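Local coordinates for methyltransferase domain-containing protein (Pyrococcus horikoshii, PDB 1VE3), which is a SAM-dependent methyltransferase that binds S-adenosylmethionine, the methyl donor, at the interface of chains A and B. Coordinates in Å, arbitrary orientation; residue numbers count along the deposited sequence, not the author numbering. Chains: chain A/B, hypothetical protein PH0226.

The interface of chains A and B. Residues chain A 15, 17-18, 22; chain B 117, 119-120, 173, 175, 190.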
ATOM      1  N   ASP A  15      -7.910   1.964   6.188  1.00 32.05           N
ATOM      2  CA  ASP A  15      -6.974   1.029   6.812  1.00 32.15           C
ATOM      3  C   ASP A  15      -5.530   1.417   6.515  1.00 32.50           C
ATOM      4  O   ASP A  15      -4.935   0.957   5.538  1.00 31.15           O
ATOM      5  CB  ASP A  15      -7.246  -0.395   6.317  1.00 33.29           C
ATOM      6  CG  ASP A  15      -6.371  -1.429   7.003  1.00 32.50           C
ATOM      7  OD1 ASP A  15      -5.473  -1.046   7.781  1.00 31.68           O
ATOM      8  OD2 ASP A  15      -6.586  -2.630   6.754  1.00 37.01           O
ATOM      9  N   ASN A  17      -2.802   0.466   7.442  1.00 34.99           N
ATOM     10  CA  ASN A  17      -1.811  -0.593   7.243  1.00 36.06           C
ATOM     11  C   ASN A  17      -2.070  -1.481   6.024  1.00 35.82           C
ATOM     12  O   ASN A  17      -1.298  -2.400   5.747  1.00 35.48           O
ATOM     13  CB  ASN A  17      -1.694  -1.458   8.498  1.00 39.12           C
ATOM     14  CG  ASN A  17      -1.043  -0.718   9.648  1.00 41.73           C
ATOM     15  OD1 ASN A  17       0.065  -0.195   9.516  1.00 43.71           O
ATOM     16  ND2 ASN A  17      -1.728  -0.669  10.786  1.00 41.44           N
ATOM     17  N   SER A  18      -3.145  -1.206   5.287  1.00 34.35           N
ATOM     18  CA  SER A  18      -3.445  -1.991   4.096  1.00 32.43           C
ATOM     19  C   SER A  18      -2.459  -1.632   2.993  1.00 32.70           C
ATOM     20  O   SER A  18      -1.840  -0.562   3.022  1.00 31.00           O
ATOM     21  CB  SER A  18      -4.862  -1.707   3.598  1.00 33.26           C
ATOM     22  OG  SER A  18      -4.973  -0.397   3.062  1.00 33.78           O
ATOM     23  N   ARG A  22      -1.042   2.194   1.899  1.00 31.70           N
ATOM     24  CA  ARG A  22       0.405   2.392   1.862  1.00 33.24           C
ATOM     25  C   ARG A  22       0.854   2.833   0.479  1.00 32.14           C
ATOM     26  O   ARG A  22       1.740   3.675   0.345  1.00 30.66           O
ATOM     27  CB  ARG A  22       1.137   1.110   2.261  1.00 36.34           C
ATOM     28  CG  ARG A  22       0.975   0.745   3.728  1.00 43.29           C
ATOM     29  CD  ARG A  22       1.792  -0.494   4.091  1.00 48.77           C
ATOM     30  NE  ARG A  22       1.829  -0.696   5.538  1.00 53.43           N
ATOM     31  CZ  ARG A  22       2.566  -1.618   6.151  1.00 55.84           C
ATOM     32  NH1 ARG A  22       3.335  -2.437   5.445  1.00 55.96           N
ATOM     33  NH2 ARG A  22       2.534  -1.718   7.474  1.00 56.37           N
TER
ATOM     34  N   GLU B 117      -0.783  -7.491   6.174  1.00 27.53           N
ATOM     35  CA  GLU B 117      -1.300  -7.352   7.526  1.00 27.59           C
ATOM     36  C   GLU B 117      -2.163  -8.615   7.714  1.00 26.94           C
ATOM     37  O   GLU B 117      -2.423  -9.339   6.747  1.00 25.43           O
ATOM     38  CB  GLU B 117      -2.127  -6.071   7.670  1.00 30.32           C
ATOM     39  CG  GLU B 117      -3.434  -6.035   6.910  1.00 34.64           C
ATOM     40  CD  GLU B 117      -4.194  -4.736   7.146  1.00 36.18           C
ATOM     41  OE1 GLU B 117      -4.187  -4.241   8.294  1.00 39.81           O
ATOM     42  OE2 GLU B 117      -4.807  -4.216   6.195  1.00 35.45           O
ATOM     43  N   LEU B 119      -5.454  -9.475   7.985  1.00 28.65           N
ATOM     44  CA  LEU B 119      -6.562  -9.777   7.085  1.00 31.46           C
ATOM     45  C   LEU B 119      -6.131 -10.026   5.644  1.00 30.59           C
ATOM     46  O   LEU B 119      -6.838 -10.693   4.892  1.00 31.44           O
ATOM     47  CB  LEU B 119      -7.630  -8.675   7.139  1.00 35.19           C
ATOM     48  CG  LEU B 119      -7.292  -7.251   6.700  1.00 38.34           C
ATOM     49  CD1 LEU B 119      -7.045  -7.198   5.194  1.00 39.54           C
ATOM     50  CD2 LEU B 119      -8.457  -6.346   7.068  1.00 41.62           C
ATOM     51  N   GLU B 120      -4.975  -9.498   5.257  1.00 27.66           N
ATOM     52  CA  GLU B 120      -4.484  -9.687   3.893  1.00 28.79           C
ATOM     53  C   GLU B 120      -3.818 -11.053   3.775  1.00 27.16           C
ATOM     54  O   GLU B 120      -3.993 -11.758   2.776  1.00 26.74           O
ATOM     55  CB  GLU B 120      -3.469  -8.591   3.518  1.00 28.76           C
ATOM     56  CG  GLU B 120      -4.007  -7.167   3.676  1.00 31.23           C
ATOM     57  CD  GLU B 120      -2.980  -6.099   3.322  1.00 33.72           C
ATOM     58  OE1 GLU B 120      -1.795  -6.278   3.683  1.00 31.41           O
ATOM     59  OE2 GLU B 120      -3.366  -5.077   2.698  1.00 31.72           O
ATOM     60  N   GLU B 173      -0.139  -2.614  16.884  1.00 63.60           N
ATOM     61  CA  GLU B 173      -0.491  -2.549  15.471  1.00 60.92           C
ATOM     62  C   GLU B 173       0.188  -3.684  14.704  1.00 58.29           C
ATOM     63  O   GLU B 173      -0.181  -3.989  13.565  1.00 58.75           O
ATOM     64  CB  GLU B 173      -0.035  -1.198  14.906  1.00 63.49           C
ATOM     65  CG  GLU B 173      -0.637  -0.818  13.565  1.00 66.21           C
ATOM     66  CD  GLU B 173      -0.293   0.608  13.162  1.00 67.44           C
ATOM     67  OE1 GLU B 173       0.883   0.876  12.825  1.00 67.42           O
ATOM     68  OE2 GLU B 173      -1.202   1.465  13.194  1.00 68.80           O
ATOM     69  N   THR B 175       3.370  -3.745  13.668  1.00 38.42           N
ATOM     70  CA  THR B 175       4.196  -3.186  12.602  1.00 37.90           C
ATOM     71  C   THR B 175       5.445  -2.574  13.206  1.00 38.10           C
ATOM     72  O   THR B 175       5.540  -2.407  14.421  1.00 37.64           O
ATOM     73  CB  THR B 175       3.469  -2.073  11.811  1.00 37.18           C
ATOM     74  OG1 THR B 175       3.275  -0.936  12.661  1.00 37.47           O
ATOM     75  CG2 THR B 175       2.115  -2.561  11.293  1.00 34.73           C
ATOM     76  N   ARG B 190       8.192   0.627   6.718  1.00 38.52           N
ATOM     77  CA  ARG B 190       7.325   0.032   7.729  1.00 37.36           C
ATOM     78  C   ARG B 190       7.022  -1.403   7.297  1.00 34.84           C
ATOM     79  O   ARG B 190       6.569  -1.641   6.184  1.00 35.68           O
ATOM     80  CB  ARG B 190       6.023   0.831   7.882  1.00 38.65           C
ATOM     81  CG  ARG B 190       4.987   0.130   8.759  1.00 40.55           C
ATOM     82  CD  ARG B 190       3.804   1.023   9.123  1.00 43.15           C
ATOM     83  NE  ARG B 190       4.136   1.946  10.202  1.00 43.56           N
ATOM     84  CZ  ARG B 190       4.449   3.225  10.034  1.00 46.37           C
ATOM     85  NH1 ARG B 190       4.742   3.972  11.092  1.00 45.62           N
ATOM     86  NH2 ARG B 190       4.454   3.763   8.815  1.00 47.40           N
TER
HETATM   87  O   HOH W   1       0.113  -4.293   4.588  1.00 28.93           O
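The loop of chain A that carries A:Asp15, A:Asn17 and A:Ser18, together with the first turn of helix 19-34, meets chain B at two places: the start of helix 118-131 with the loop residue B:Glu117 before it, and strands 175-179 and 188-192 with the loop residue B:Glu173. A:Asp15 and B:Glu117 point tip to tip. A:Asp15 OD2 and B:Glu117 OE2 are modelled 2.4 Å apart, too short to carry a bonding argument, so this acidic pairing is doubtful in detail. A:Asp15 closes an Asx-turn, which its short carboxylate suits, its OD1 accepting the backbone N of A:Asn17 at 3.1 Å from above the carboxylate plane, while its carbonyl O takes the hydroxyl OG of A:Ser18 at 2.8 Å. In chain B, the backbone N of B:Glu117 gives a nearly straight bond (167° at H) to OE1 of B:Glu120, whose extended side chain reaches along the helix start to that N-H, the bond of a helix capping box. The same OE1 also holds a water at 2.9 Å, which reaches the carbonyl O of A:Asn17 at 2.6 Å and so bridges the chains. A:Asn17, short and polar, points its amide tip at B:Glu173 and B:Thr175, ND2 toward the B:Glu173 side chain. Its plane stands 78° from the B:Glu173 carboxylate, and its OD1 lies 3.6 Å from the methyl CG2 of B:Thr175. That carboxylate is steadied by B:Thr175 OG1, which bonds to the anti lone pair of B:Glu173 OE1 at 3.0 Å. A:Arg22, extended from CG to NE, lays its NH2 against the aliphatic CG of B:Arg190 (3.3 Å). B:Arg190 bends at chi3 (-79°), which may keep the two like-charged guanidinium groups apart. This small, largely polar and water-assisted patch helps join the two subunits of the dimer, using the loop that leads into helix 19-34, near the SAM-binding residues A:Gln19 and A:Arg24.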